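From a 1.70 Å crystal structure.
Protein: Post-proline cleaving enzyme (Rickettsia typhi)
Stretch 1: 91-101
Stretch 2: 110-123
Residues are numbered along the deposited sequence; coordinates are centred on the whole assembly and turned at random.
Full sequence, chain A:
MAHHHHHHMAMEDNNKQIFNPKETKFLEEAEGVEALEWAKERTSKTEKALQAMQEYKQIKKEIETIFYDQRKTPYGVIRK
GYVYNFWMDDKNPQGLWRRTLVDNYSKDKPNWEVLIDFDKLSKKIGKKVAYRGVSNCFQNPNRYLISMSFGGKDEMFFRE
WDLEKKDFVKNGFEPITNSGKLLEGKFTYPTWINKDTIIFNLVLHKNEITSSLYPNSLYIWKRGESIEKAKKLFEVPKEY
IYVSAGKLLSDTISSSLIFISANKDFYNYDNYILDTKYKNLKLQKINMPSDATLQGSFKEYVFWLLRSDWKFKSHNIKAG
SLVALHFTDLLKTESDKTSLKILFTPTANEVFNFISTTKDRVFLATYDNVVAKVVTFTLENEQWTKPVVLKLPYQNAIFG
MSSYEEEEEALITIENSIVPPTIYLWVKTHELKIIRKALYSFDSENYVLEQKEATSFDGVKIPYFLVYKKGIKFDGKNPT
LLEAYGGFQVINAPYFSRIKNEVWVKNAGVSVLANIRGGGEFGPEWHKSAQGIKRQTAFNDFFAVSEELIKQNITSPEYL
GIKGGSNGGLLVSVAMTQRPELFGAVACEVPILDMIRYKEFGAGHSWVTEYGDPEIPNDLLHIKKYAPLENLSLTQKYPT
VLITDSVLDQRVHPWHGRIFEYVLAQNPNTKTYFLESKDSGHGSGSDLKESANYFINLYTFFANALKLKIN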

# COMPACT_ATOMS: atom_id res chain seq x y z
N LYS A 91 -9.13 -23.20 -5.02
CA LYS A 91 -8.23 -24.31 -5.39
C LYS A 91 -6.77 -23.89 -5.22
O LYS A 91 -5.93 -24.71 -4.89
CB LYS A 91 -8.42 -24.74 -6.85
N ASN A 92 -6.48 -22.61 -5.48
CA ASN A 92 -5.10 -22.07 -5.47
C ASN A 92 -5.08 -20.82 -4.63
O ASN A 92 -5.01 -19.68 -5.13
CB ASN A 92 -4.58 -21.76 -6.89
CG ASN A 92 -4.12 -23.00 -7.61
OD1 ASN A 92 -3.05 -23.55 -7.32
ND2 ASN A 92 -4.94 -23.47 -8.53
N PRO A 93 -5.20 -21.01 -3.31
CA PRO A 93 -5.19 -19.82 -2.47
C PRO A 93 -3.88 -19.07 -2.37
O PRO A 93 -3.91 -17.87 -2.15
CB PRO A 93 -5.61 -20.36 -1.10
CG PRO A 93 -5.17 -21.79 -1.10
CD PRO A 93 -5.44 -22.24 -2.52
N GLN A 94 -2.75 -19.75 -2.54
CA GLN A 94 -1.45 -19.08 -2.58
C GLN A 94 -1.26 -18.42 -3.94
O GLN A 94 -0.74 -17.34 -4.03
CB GLN A 94 -0.35 -20.07 -2.26
CG GLN A 94 0.88 -19.37 -1.73
CD GLN A 94 0.59 -18.67 -0.40
OE1 GLN A 94 0.23 -19.31 0.57
NE2 GLN A 94 0.63 -17.35 -0.43
N GLY A 95 -1.75 -19.10 -5.00
CA GLY A 95 -1.90 -18.47 -6.31
C GLY A 95 -1.06 -18.99 -7.46
O GLY A 95 -0.08 -19.73 -7.27
N LEU A 96 -1.44 -18.55 -8.66
CA LEU A 96 -0.84 -18.92 -9.91
C LEU A 96 -0.34 -17.68 -10.61
O LEU A 96 -1.10 -16.75 -10.87
CB LEU A 96 -1.91 -19.53 -10.84
CG LEU A 96 -2.59 -20.81 -10.35
CD1 LEU A 96 -3.68 -21.22 -11.33
CD2 LEU A 96 -1.60 -21.93 -10.10
N TRP A 97 0.94 -17.67 -10.96
CA TRP A 97 1.46 -16.70 -11.91
C TRP A 97 1.34 -17.29 -13.32
O TRP A 97 1.78 -18.41 -13.58
CB TRP A 97 2.88 -16.31 -11.56
CG TRP A 97 3.53 -15.27 -12.44
CD1 TRP A 97 3.08 -14.01 -12.70
CD2 TRP A 97 4.81 -15.38 -13.09
NE1 TRP A 97 3.96 -13.35 -13.54
CE2 TRP A 97 5.05 -14.15 -13.76
CE3 TRP A 97 5.78 -16.41 -13.17
CZ2 TRP A 97 6.20 -13.93 -14.53
CZ3 TRP A 97 6.91 -16.19 -13.92
CH2 TRP A 97 7.13 -14.95 -14.57
N ARG A 98 0.65 -16.55 -14.19
CA ARG A 98 0.19 -17.11 -15.47
C ARG A 98 0.12 -16.05 -16.57
O ARG A 98 0.27 -14.83 -16.32
CB ARG A 98 -1.14 -17.84 -15.28
CG ARG A 98 -2.25 -16.95 -14.83
CD ARG A 98 -3.55 -17.73 -14.55
NE ARG A 98 -4.57 -16.73 -14.46
CZ ARG A 98 -5.88 -16.97 -14.44
NH1 ARG A 98 -6.33 -18.22 -14.46
NH2 ARG A 98 -6.72 -15.96 -14.36
N ARG A 99 0.06 -16.53 -17.81
CA ARG A 99 0.02 -15.62 -18.95
C ARG A 99 -0.85 -16.12 -20.09
O ARG A 99 -1.11 -17.33 -20.25
CB ARG A 99 1.44 -15.34 -19.46
CG ARG A 99 2.09 -16.51 -20.13
CD ARG A 99 3.45 -16.15 -20.68
NE ARG A 99 3.94 -17.20 -21.54
CZ ARG A 99 4.95 -17.02 -22.39
NH1 ARG A 99 5.57 -15.86 -22.42
NH2 ARG A 99 5.33 -18.00 -23.18
N THR A 100 -1.25 -15.17 -20.92
CA THR A 100 -1.99 -15.48 -22.14
C THR A 100 -1.67 -14.48 -23.23
O THR A 100 -1.38 -13.29 -22.98
CB THR A 100 -3.52 -15.53 -21.88
OG1 THR A 100 -4.18 -16.30 -22.89
CG2 THR A 100 -4.11 -14.17 -21.85
N LEU A 101 -1.74 -14.93 -24.48
CA LEU A 101 -1.57 -14.01 -25.60
C LEU A 101 -2.56 -12.83 -25.49
O LEU A 101 -3.71 -13.01 -25.10
CB LEU A 101 -1.80 -14.78 -26.90
CG LEU A 101 -0.72 -15.84 -27.21
CD1 LEU A 101 -1.14 -16.80 -28.30
CD2 LEU A 101 0.55 -15.11 -27.63
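Stretch 2, residues 110-123: PNWEVLIDFDKLSK

Stretch 2 runs back along stretch 1 as an extended strand that runs through Asp117, and then turns into a helix that begins at Phe118 and continues beyond Lys123. It pairs antiparallel with the strand Leu96 to Leu101, bridging it from Leu96 to Arg99: the N-to-C directions make an angle of 155°, and the axes approach to 4.5 Å. Trp97 faces Ile116 and Arg99 faces Glu113 as hydrogen-bonded pairs, whereas Leu96 with Asp117 and Arg98 with Val114 are non-hydrogen-bonded pairs, their CA atoms 4.7 and 4.3 Å apart. The register slips by one residue between Trp97 and Arg98, a beta bulge. There Trp97 O accepts from both Leu115 N (2.7 Å) and Ile116 N (3.1 Å), while Trp97 N donates to Ile116 O at 2.8 Å; Leu115, with phi/psi of -104/-50°, is the extra residue. Beyond the bulge, Arg99 N to Glu113 O (2.9 Å) and Glu113 N to Arg99 O (2.7 Å) close a regular pair.

At the other end, Phe118 N donates to Gly95 O at 2.8 Å, and the carboxylate of Asp119 receives two successive amides, Gln94 N on OD1 (2.8 Å) and Gly95 N on OD2 (3.0 Å). An acidic side chain with two acceptor oxygens suits this turn. Glycine suits position 95, since at phi/psi of 115/168° a CB would be jammed against the preceding carbonyl oxygen. Asp117 caps the helix: its OD1 accepts from Lys120 N at 3.0 Å and, weakly, from Asp119 N at 2.9 Å.

Trp97, Arg99, Glu113 and Ile116 share one face of the sheet. The flat, buried Trp97 ring offers a broad apolar surface: Leu115 CD1 lies 3.8 Å from the centre of its six-membered ring, over the face, and Ile116 CD1 comes within 3.7 Å of Trp97 CE3. Farther along, opposite charges pair in a salt bridge, Arg99 NE to Glu113 OE1 at 2.9 Å, and a water links Arg99 NH2 (3.1 Å) to Glu113 OE2 (2.6 Å).

Leu96, Arg98, Val114 and Asp117 occupy the other face, where Leu96 CD2 meets Val114 CG1 at 4.0 Å. The planar guanidinium of Arg98 lies flat on Trp112, with planes at 5° and Arg98 CZ 3.4 Å from the centroid of the Trp112 five-membered ring, so its charge sits over the pi cloud. Thr100 covers the opposite face of the indole, with CG2 4.0 Å from the centroid of the Trp112 six-membered ring, while Thr100 OG1 donates to Asn111 O at 2.8 Å.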

# COMPACT_ATOMS: atom_id res chain seq x y z
N PRO A 110 -10.03 -16.69 -21.15
CA PRO A 110 -8.80 -16.93 -21.89
C PRO A 110 -8.16 -18.27 -21.52
O PRO A 110 -8.36 -18.74 -20.41
CB PRO A 110 -7.89 -15.75 -21.44
CG PRO A 110 -8.86 -14.67 -21.06
CD PRO A 110 -9.95 -15.45 -20.38
N ASN A 111 -7.37 -18.83 -22.44
CA ASN A 111 -6.55 -20.03 -22.21
C ASN A 111 -5.25 -19.55 -21.56
O ASN A 111 -4.36 -19.01 -22.24
CB ASN A 111 -6.22 -20.76 -23.52
N TRP A 112 -5.17 -19.71 -20.25
CA TRP A 112 -4.00 -19.22 -19.50
C TRP A 112 -2.92 -20.32 -19.48
O TRP A 112 -3.25 -21.50 -19.43
CB TRP A 112 -4.37 -18.80 -18.08
CG TRP A 112 -5.25 -17.59 -17.96
CD1 TRP A 112 -6.63 -17.59 -17.81
CD2 TRP A 112 -4.87 -16.23 -18.00
NE1 TRP A 112 -7.09 -16.33 -17.71
CE2 TRP A 112 -6.04 -15.46 -17.84
CE3 TRP A 112 -3.63 -15.56 -18.14
CZ2 TRP A 112 -6.02 -14.08 -17.80
CZ3 TRP A 112 -3.63 -14.16 -18.12
CH2 TRP A 112 -4.84 -13.44 -17.99
N GLU A 113 -1.68 -19.93 -19.63
CA GLU A 113 -0.52 -20.80 -19.46
C GLU A 113 -0.02 -20.56 -18.01
O GLU A 113 0.38 -19.43 -17.69
CB GLU A 113 0.54 -20.42 -20.48
CG GLU A 113 1.85 -21.13 -20.23
CD GLU A 113 2.86 -20.96 -21.34
OE1 GLU A 113 2.91 -19.87 -21.99
OE2 GLU A 113 3.61 -21.96 -21.54
N VAL A 114 -0.02 -21.60 -17.17
CA VAL A 114 0.44 -21.43 -15.78
C VAL A 114 1.97 -21.46 -15.82
O VAL A 114 2.58 -22.33 -16.47
CB VAL A 114 -0.07 -22.53 -14.83
CG1 VAL A 114 0.59 -22.43 -13.45
CG2 VAL A 114 -1.59 -22.47 -14.66
N LEU A 115 2.58 -20.50 -15.15
CA LEU A 115 4.04 -20.40 -15.13
C LEU A 115 4.61 -20.89 -13.80
O LEU A 115 5.53 -21.68 -13.79
CB LEU A 115 4.46 -18.96 -15.38
CG LEU A 115 4.00 -18.34 -16.68
CD1 LEU A 115 4.34 -16.87 -16.76
CD2 LEU A 115 4.53 -19.15 -17.87
N ILE A 116 4.05 -20.39 -12.69
CA ILE A 116 4.41 -20.84 -11.37
C ILE A 116 3.16 -21.00 -10.53
O ILE A 116 2.37 -20.07 -10.40
CB ILE A 116 5.39 -19.91 -10.60
CG1 ILE A 116 6.68 -19.72 -11.39
CG2 ILE A 116 5.70 -20.58 -9.28
CD1 ILE A 116 7.60 -18.63 -10.88
N ASP A 117 3.02 -22.21 -9.96
CA ASP A 117 1.96 -22.53 -9.00
C ASP A 117 2.55 -22.46 -7.58
O ASP A 117 3.29 -23.37 -7.14
CB ASP A 117 1.38 -23.92 -9.32
CG ASP A 117 0.24 -24.34 -8.39
OD1 ASP A 117 0.16 -23.88 -7.25
OD2 ASP A 117 -0.62 -25.20 -8.81
N PHE A 118 2.15 -21.43 -6.84
CA PHE A 118 2.71 -21.19 -5.50
C PHE A 118 2.13 -22.13 -4.47
O PHE A 118 2.73 -22.36 -3.44
CB PHE A 118 2.59 -19.71 -5.06
CG PHE A 118 3.55 -18.83 -5.78
CD1 PHE A 118 3.25 -18.37 -7.07
CD2 PHE A 118 4.79 -18.56 -5.26
CE1 PHE A 118 4.19 -17.63 -7.78
CE2 PHE A 118 5.72 -17.80 -5.98
CZ PHE A 118 5.43 -17.36 -7.24
N ASP A 119 0.96 -22.69 -4.75
CA ASP A 119 0.40 -23.72 -3.86
C ASP A 119 1.25 -24.99 -3.91
O ASP A 119 1.53 -25.59 -2.88
CB ASP A 119 -1.04 -24.00 -4.24
CG ASP A 119 -1.89 -22.77 -4.07
OD1 ASP A 119 -2.38 -22.54 -2.95
OD2 ASP A 119 -2.07 -22.04 -5.06
N LYS A 120 1.67 -25.39 -5.11
CA LYS A 120 2.58 -26.52 -5.28
C LYS A 120 3.92 -26.28 -4.62
O LYS A 120 4.48 -27.18 -3.96
CB LYS A 120 2.81 -26.81 -6.75
CG LYS A 120 1.79 -27.73 -7.37
CD LYS A 120 2.11 -27.98 -8.84
CE LYS A 120 0.94 -28.66 -9.52
NZ LYS A 120 0.80 -28.22 -10.93
N LEU A 121 4.46 -25.08 -4.80
CA LEU A 121 5.71 -24.71 -4.18
C LEU A 121 5.63 -24.81 -2.68
O LEU A 121 6.57 -25.27 -2.03
CB LEU A 121 6.09 -23.27 -4.56
CG LEU A 121 6.94 -23.04 -5.80
CD1 LEU A 121 7.30 -21.55 -5.80
CD2 LEU A 121 8.18 -23.95 -5.82
N SER A 122 4.53 -24.34 -2.12
CA SER A 122 4.31 -24.32 -0.68
C SER A 122 4.25 -25.74 -0.13
O SER A 122 4.90 -26.06 0.89
CB SER A 122 3.05 -23.57 -0.32
OG SER A 122 3.10 -22.18 -0.69
N LYS A 123 3.49 -26.59 -0.82
CA LYS A 123 3.36 -28.01 -0.46
C LYS A 123 4.74 -28.66 -0.41
O LYS A 123 5.07 -29.34 0.56
CB LYS A 123 2.46 -28.73 -1.47
O HOH W 1 5.49 -21.14 -23.18